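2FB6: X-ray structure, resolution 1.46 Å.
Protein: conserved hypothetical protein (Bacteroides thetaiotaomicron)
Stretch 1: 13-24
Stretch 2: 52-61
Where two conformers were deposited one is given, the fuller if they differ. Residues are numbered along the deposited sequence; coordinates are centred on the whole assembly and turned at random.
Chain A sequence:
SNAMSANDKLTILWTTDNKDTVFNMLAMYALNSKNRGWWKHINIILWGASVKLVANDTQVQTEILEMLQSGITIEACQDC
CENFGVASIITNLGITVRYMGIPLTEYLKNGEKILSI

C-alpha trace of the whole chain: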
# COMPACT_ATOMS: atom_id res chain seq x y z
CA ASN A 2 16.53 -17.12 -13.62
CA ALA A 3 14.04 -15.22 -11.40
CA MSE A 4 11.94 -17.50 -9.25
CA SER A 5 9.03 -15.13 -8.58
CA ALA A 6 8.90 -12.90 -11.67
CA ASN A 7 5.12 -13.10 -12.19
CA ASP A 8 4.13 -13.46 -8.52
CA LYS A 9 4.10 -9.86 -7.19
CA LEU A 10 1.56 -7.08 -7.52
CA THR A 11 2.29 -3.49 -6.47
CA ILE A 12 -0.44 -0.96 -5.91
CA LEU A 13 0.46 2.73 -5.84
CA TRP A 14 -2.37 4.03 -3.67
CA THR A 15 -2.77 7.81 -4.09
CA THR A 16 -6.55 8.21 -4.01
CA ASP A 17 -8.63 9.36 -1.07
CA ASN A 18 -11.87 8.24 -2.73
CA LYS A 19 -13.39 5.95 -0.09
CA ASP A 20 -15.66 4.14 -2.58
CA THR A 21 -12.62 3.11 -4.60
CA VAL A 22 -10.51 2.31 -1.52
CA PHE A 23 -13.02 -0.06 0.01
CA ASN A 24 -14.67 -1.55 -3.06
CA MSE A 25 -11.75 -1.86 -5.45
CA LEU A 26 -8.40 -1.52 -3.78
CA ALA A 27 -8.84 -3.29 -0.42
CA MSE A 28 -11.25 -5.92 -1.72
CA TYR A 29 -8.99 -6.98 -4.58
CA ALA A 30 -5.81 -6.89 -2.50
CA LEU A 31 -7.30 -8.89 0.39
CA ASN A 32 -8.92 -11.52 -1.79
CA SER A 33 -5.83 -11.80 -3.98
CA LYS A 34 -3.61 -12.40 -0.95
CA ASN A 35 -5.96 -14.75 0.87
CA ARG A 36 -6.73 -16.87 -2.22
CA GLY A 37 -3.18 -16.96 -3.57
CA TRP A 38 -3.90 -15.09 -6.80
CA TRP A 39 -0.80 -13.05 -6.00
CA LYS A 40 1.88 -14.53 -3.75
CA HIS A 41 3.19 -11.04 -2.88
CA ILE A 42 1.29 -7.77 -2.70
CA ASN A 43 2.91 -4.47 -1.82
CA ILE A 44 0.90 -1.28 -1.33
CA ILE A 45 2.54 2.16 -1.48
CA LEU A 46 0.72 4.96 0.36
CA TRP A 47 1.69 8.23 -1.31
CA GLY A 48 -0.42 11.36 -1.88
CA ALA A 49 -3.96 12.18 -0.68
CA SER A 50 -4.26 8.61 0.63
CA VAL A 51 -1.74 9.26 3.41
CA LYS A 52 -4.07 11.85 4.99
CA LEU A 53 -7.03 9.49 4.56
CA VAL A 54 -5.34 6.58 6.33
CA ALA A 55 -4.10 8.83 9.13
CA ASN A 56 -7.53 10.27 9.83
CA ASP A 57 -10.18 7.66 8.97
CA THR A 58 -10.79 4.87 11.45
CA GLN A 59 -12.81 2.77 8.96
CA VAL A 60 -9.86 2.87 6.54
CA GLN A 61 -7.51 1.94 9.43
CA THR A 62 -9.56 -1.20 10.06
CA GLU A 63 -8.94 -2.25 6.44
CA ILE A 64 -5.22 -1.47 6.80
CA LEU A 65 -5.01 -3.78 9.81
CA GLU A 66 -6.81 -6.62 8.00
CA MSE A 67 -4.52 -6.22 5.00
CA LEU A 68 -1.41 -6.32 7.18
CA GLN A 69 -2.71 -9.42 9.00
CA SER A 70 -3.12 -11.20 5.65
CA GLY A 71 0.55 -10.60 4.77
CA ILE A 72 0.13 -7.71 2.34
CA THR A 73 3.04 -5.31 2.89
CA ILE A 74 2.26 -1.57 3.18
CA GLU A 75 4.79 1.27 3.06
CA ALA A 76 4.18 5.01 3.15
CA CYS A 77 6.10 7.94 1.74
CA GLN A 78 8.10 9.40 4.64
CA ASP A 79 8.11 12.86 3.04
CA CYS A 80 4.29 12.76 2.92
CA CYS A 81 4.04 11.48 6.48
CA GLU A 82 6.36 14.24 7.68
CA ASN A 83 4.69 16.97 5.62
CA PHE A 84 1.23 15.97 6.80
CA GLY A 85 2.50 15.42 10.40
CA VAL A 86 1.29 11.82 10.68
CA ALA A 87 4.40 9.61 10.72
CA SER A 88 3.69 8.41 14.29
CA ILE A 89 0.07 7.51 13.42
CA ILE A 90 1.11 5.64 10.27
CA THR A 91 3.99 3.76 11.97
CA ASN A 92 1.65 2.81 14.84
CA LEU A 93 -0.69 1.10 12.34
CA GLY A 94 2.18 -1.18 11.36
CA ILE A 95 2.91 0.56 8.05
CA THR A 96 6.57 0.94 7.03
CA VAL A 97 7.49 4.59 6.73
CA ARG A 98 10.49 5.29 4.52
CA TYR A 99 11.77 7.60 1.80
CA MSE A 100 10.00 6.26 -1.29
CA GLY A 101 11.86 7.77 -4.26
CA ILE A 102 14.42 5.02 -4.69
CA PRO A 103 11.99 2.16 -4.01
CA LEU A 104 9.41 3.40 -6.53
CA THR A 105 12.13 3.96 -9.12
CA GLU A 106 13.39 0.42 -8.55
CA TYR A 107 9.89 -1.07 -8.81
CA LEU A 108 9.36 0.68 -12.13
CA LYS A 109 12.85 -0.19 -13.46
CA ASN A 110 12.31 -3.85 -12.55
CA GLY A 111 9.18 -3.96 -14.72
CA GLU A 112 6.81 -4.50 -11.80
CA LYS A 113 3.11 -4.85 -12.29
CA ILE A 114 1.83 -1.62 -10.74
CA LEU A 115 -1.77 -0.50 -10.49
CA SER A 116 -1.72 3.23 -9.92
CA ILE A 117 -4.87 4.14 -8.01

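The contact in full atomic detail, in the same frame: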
# COMPACT_ATOMS: atom_id res chain seq x y z
N LEU A 13 0.16 1.37 -6.27
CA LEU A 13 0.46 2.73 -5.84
C LEU A 13 -0.86 3.39 -5.47
O LEU A 13 -1.68 3.72 -6.34
CB LEU A 13 1.17 3.48 -6.95
CG LEU A 13 1.51 4.96 -6.71
CD1 LEU A 13 2.41 5.16 -5.49
CD2 LEU A 13 2.16 5.54 -7.95
N TRP A 14 -1.10 3.53 -4.17
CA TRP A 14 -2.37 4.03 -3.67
C TRP A 14 -2.22 5.53 -3.38
O TRP A 14 -1.60 5.93 -2.40
CB TRP A 14 -2.73 3.24 -2.41
CG TRP A 14 -3.91 3.71 -1.64
CD1 TRP A 14 -4.79 4.71 -1.99
CD2 TRP A 14 -4.37 3.18 -0.40
NE1 TRP A 14 -5.75 4.85 -1.00
CE2 TRP A 14 -5.52 3.92 -0.03
CE3 TRP A 14 -3.93 2.14 0.43
CZ2 TRP A 14 -6.22 3.65 1.16
CZ3 TRP A 14 -4.62 1.89 1.63
CH2 TRP A 14 -5.76 2.64 1.97
N THR A 15 -2.79 6.35 -4.27
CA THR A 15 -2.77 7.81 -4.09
C THR A 15 -4.14 8.36 -3.73
O THR A 15 -4.24 9.42 -3.13
CB THR A 15 -2.29 8.56 -5.37
OG1 THR A 15 -3.28 8.49 -6.38
CG2 THR A 15 -0.95 8.00 -5.89
N THR A 16 -5.20 7.65 -4.12
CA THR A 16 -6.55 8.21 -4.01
C THR A 16 -7.06 8.31 -2.58
O THR A 16 -6.72 7.47 -1.73
CB THR A 16 -7.57 7.42 -4.87
OG1 THR A 16 -8.81 8.13 -4.87
CG2 THR A 16 -7.78 5.99 -4.34
N ASP A 17 -7.88 9.32 -2.32
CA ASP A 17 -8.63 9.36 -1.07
C ASP A 17 -10.12 9.14 -1.30
O ASP A 17 -10.92 9.42 -0.41
CB ASP A 17 -8.35 10.64 -0.27
CG ASP A 17 -8.76 11.91 -1.01
OD1 ASP A 17 -9.37 11.83 -2.10
OD2 ASP A 17 -8.51 13.00 -0.44
N ASN A 18 -10.48 8.59 -2.46
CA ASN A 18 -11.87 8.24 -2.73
C ASN A 18 -12.23 6.98 -1.96
O ASN A 18 -11.74 5.89 -2.28
CB ASN A 18 -12.11 8.03 -4.22
CG ASN A 18 -13.57 7.81 -4.52
OD1 ASN A 18 -14.13 6.77 -4.18
ND2 ASN A 18 -14.20 8.79 -5.13
N LYS A 19 -13.06 7.10 -0.93
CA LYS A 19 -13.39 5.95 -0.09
C LYS A 19 -14.10 4.83 -0.85
O LYS A 19 -13.83 3.66 -0.61
CB LYS A 19 -14.19 6.38 1.15
CG LYS A 19 -13.33 7.19 2.12
CD LYS A 19 -14.09 7.65 3.36
CE LYS A 19 -14.43 6.48 4.28
NZ LYS A 19 -15.09 6.94 5.55
N ASP A 20 -14.97 5.17 -1.80
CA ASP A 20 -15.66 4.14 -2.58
C ASP A 20 -14.66 3.26 -3.30
O ASP A 20 -14.78 2.03 -3.30
CB ASP A 20 -16.67 4.74 -3.57
CG ASP A 20 -18.01 5.06 -2.93
OD1 ASP A 20 -18.33 4.55 -1.85
OD2 ASP A 20 -18.77 5.85 -3.54
N THR A 21 -13.65 3.88 -3.90
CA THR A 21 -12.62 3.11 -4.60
C THR A 21 -11.70 2.36 -3.63
O THR A 21 -11.33 1.21 -3.89
CB THR A 21 -11.87 4.00 -5.58
OG1 THR A 21 -12.79 4.39 -6.61
CG2 THR A 21 -10.65 3.29 -6.19
N VAL A 22 -11.35 2.99 -2.51
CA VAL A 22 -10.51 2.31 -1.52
C VAL A 22 -11.16 1.04 -1.01
O VAL A 22 -10.51 -0.00 -0.99
CB VAL A 22 -10.16 3.26 -0.33
CG1 VAL A 22 -9.55 2.48 0.86
CG2 VAL A 22 -9.20 4.34 -0.80
N PHE A 23 -12.42 1.10 -0.61
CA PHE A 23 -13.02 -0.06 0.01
C PHE A 23 -13.37 -1.10 -1.06
O PHE A 23 -13.00 -2.28 -0.94
CB PHE A 23 -14.25 0.33 0.83
CG PHE A 23 -13.93 1.17 2.06
CD1 PHE A 23 -13.09 0.69 3.06
CD2 PHE A 23 -14.51 2.41 2.22
CE1 PHE A 23 -12.83 1.45 4.21
CE2 PHE A 23 -14.25 3.18 3.37
CZ PHE A 23 -13.40 2.69 4.34
N ASN A 24 -14.03 -0.63 -2.12
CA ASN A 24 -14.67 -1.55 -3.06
C ASN A 24 -13.80 -2.07 -4.20
O ASN A 24 -14.17 -3.04 -4.88
CB ASN A 24 -15.92 -0.91 -3.62
CG ASN A 24 -16.94 -0.66 -2.55
OD1 ASN A 24 -17.68 -1.56 -2.16
ND2 ASN A 24 -17.01 0.58 -2.07
N LYS A 52 -3.18 11.10 4.09
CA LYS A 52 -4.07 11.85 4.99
C LYS A 52 -5.31 11.02 5.32
O LYS A 52 -5.76 11.00 6.46
CB LYS A 52 -4.48 13.19 4.38
CG LYS A 52 -3.41 14.25 4.44
CD LYS A 52 -3.97 15.60 4.01
CE LYS A 52 -2.85 16.60 3.77
NZ LYS A 52 -3.36 17.87 3.19
N LEU A 53 -5.86 10.33 4.32
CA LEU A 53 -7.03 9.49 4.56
C LEU A 53 -6.76 8.40 5.60
O LEU A 53 -7.52 8.20 6.54
CB LEU A 53 -7.54 8.87 3.25
CG LEU A 53 -8.70 7.90 3.42
CD1 LEU A 53 -9.97 8.66 3.86
CD2 LEU A 53 -8.91 7.14 2.11
N VAL A 54 -5.67 7.66 5.41
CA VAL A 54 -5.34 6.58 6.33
C VAL A 54 -5.10 7.12 7.73
O VAL A 54 -5.52 6.50 8.71
CB VAL A 54 -4.12 5.77 5.82
CG1 VAL A 54 -3.66 4.80 6.86
CG2 VAL A 54 -4.50 5.02 4.53
N ALA A 55 -4.43 8.27 7.83
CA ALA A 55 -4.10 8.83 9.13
C ALA A 55 -5.33 9.22 9.93
O ALA A 55 -5.32 9.17 11.15
CB ALA A 55 -3.19 10.04 8.97
N ASN A 56 -6.38 9.63 9.21
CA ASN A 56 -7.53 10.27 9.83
C ASN A 56 -8.81 9.43 9.89
O ASN A 56 -9.71 9.77 10.66
CB ASN A 56 -7.81 11.59 9.12
CG ASN A 56 -6.78 12.67 9.47
OD1 ASN A 56 -5.95 13.04 8.63
ND2 ASN A 56 -6.83 13.17 10.71
N ASP A 57 -8.90 8.37 9.10
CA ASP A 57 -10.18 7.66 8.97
C ASP A 57 -10.12 6.29 9.60
O ASP A 57 -9.45 5.39 9.09
CB ASP A 57 -10.57 7.55 7.50
CG ASP A 57 -11.99 7.08 7.31
OD1 ASP A 57 -12.29 5.95 7.72
OD2 ASP A 57 -12.79 7.87 6.76
N THR A 58 -10.86 6.12 10.70
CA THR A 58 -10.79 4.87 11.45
C THR A 58 -11.31 3.67 10.66
O THR A 58 -10.80 2.57 10.83
CB THR A 58 -11.49 4.95 12.82
OG1 THR A 58 -12.81 5.47 12.66
CG2 THR A 58 -10.71 5.83 13.78
N GLN A 59 -12.32 3.88 9.80
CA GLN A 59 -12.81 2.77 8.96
C GLN A 59 -11.73 2.30 7.99
O GLN A 59 -11.56 1.09 7.79
CB GLN A 59 -14.09 3.14 8.21
CG GLN A 59 -15.32 3.19 9.12
CD GLN A 59 -16.59 3.54 8.38
OE1 GLN A 59 -17.45 4.26 8.91
NE2 GLN A 59 -16.75 3.00 7.18
N VAL A 60 -10.99 3.24 7.40
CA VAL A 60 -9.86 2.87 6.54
C VAL A 60 -8.77 2.15 7.36
O VAL A 60 -8.18 1.17 6.90
CB VAL A 60 -9.30 4.11 5.80
CG1 VAL A 60 -8.06 3.77 4.97
CG2 VAL A 60 -10.37 4.73 4.91
N GLN A 61 -8.50 2.62 8.58
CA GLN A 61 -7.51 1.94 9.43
C GLN A 61 -7.86 0.47 9.69
O GLN A 61 -6.98 -0.38 9.71
CB GLN A 61 -7.31 2.71 10.74
CG GLN A 61 -6.73 4.08 10.47
CD GLN A 61 -6.60 4.92 11.69
OE1 GLN A 61 -6.97 4.51 12.80
NE2 GLN A 61 -6.09 6.13 11.51

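What does the first helix of stretch 2 bring to the contact? Residues 52-56 close a helix that begins earlier in the chain, and Leu53 is the residue that faces stretch 1, its CA 5.9 Å from the CA of Asp17. Its side chain, t at chi1 and p at chi2, reaches the loop that joins strand 13-14 to helix 19-24. CD2 lies 3.9 Å from Asp17 CA and 4.0 Å from Val22 CG2, while CD1 sits 4.1 Å from Lys19 CG. Leu53 therefore rests on backbone, on a valine and on the aliphatic part of a lysine, and it has the largest area covered by the other stretch. The carboxylate of Asp17 leads away from this apolar patch, although its CB comes within 4.0 Å of Leu53 CB.

How does the buried tryptophan take part? Val54 points sideways, yet its CG2 lies 3.7 Å from Trp14 CH2, an apolar contact at the far end of the indole. The ring is also held within its own stretch, where Trp14 NE1 donates to Thr16 O at 2.9 Å. The indole thus satisfies its N-H locally and offers carbon to stretch 2.

Why does Asp57 matter at the break between the helices? It is the first residue to leave helical phi/psi after helix 52-56, and also the N-cap of helix 58-61. Its two carboxylate oxygens have different partners: OD1 accepts the capping bond from Val60 N at 3.0 Å, and OD2 forms a salt bridge with Lys19, with NZ donating to OD2 at 2.8 Å. Lys19 CB points sideways, but the long chain brings its amino group across, so the charge pair ties the start of one helix to the start of another. Stretch 1 has a matching cap, Thr21 N donating to Asn18 OD1 at 2.9 Å.

What meets the second helix of stretch 2? Mainly Phe23, whose ring comes nearer than its sideways CB would suggest. Gln59 O lies at the edge of this ring, 3.8 Å from Phe23 CE1, and Gln59 CB is 4.0 Å from Phe23 CZ, so the glutamine meets the ring through backbone and aliphatic carbon. Val60 fills the space between two aromatic residues: its CG2 is 3.7 Å from Phe23 CZ, and its CG1 is 3.9 Å from Trp14 CH2, at the edge of the indole. The two branches of this buried valine thus extend the apolar packing begun by Leu53 and Val54, beside the salt bridge.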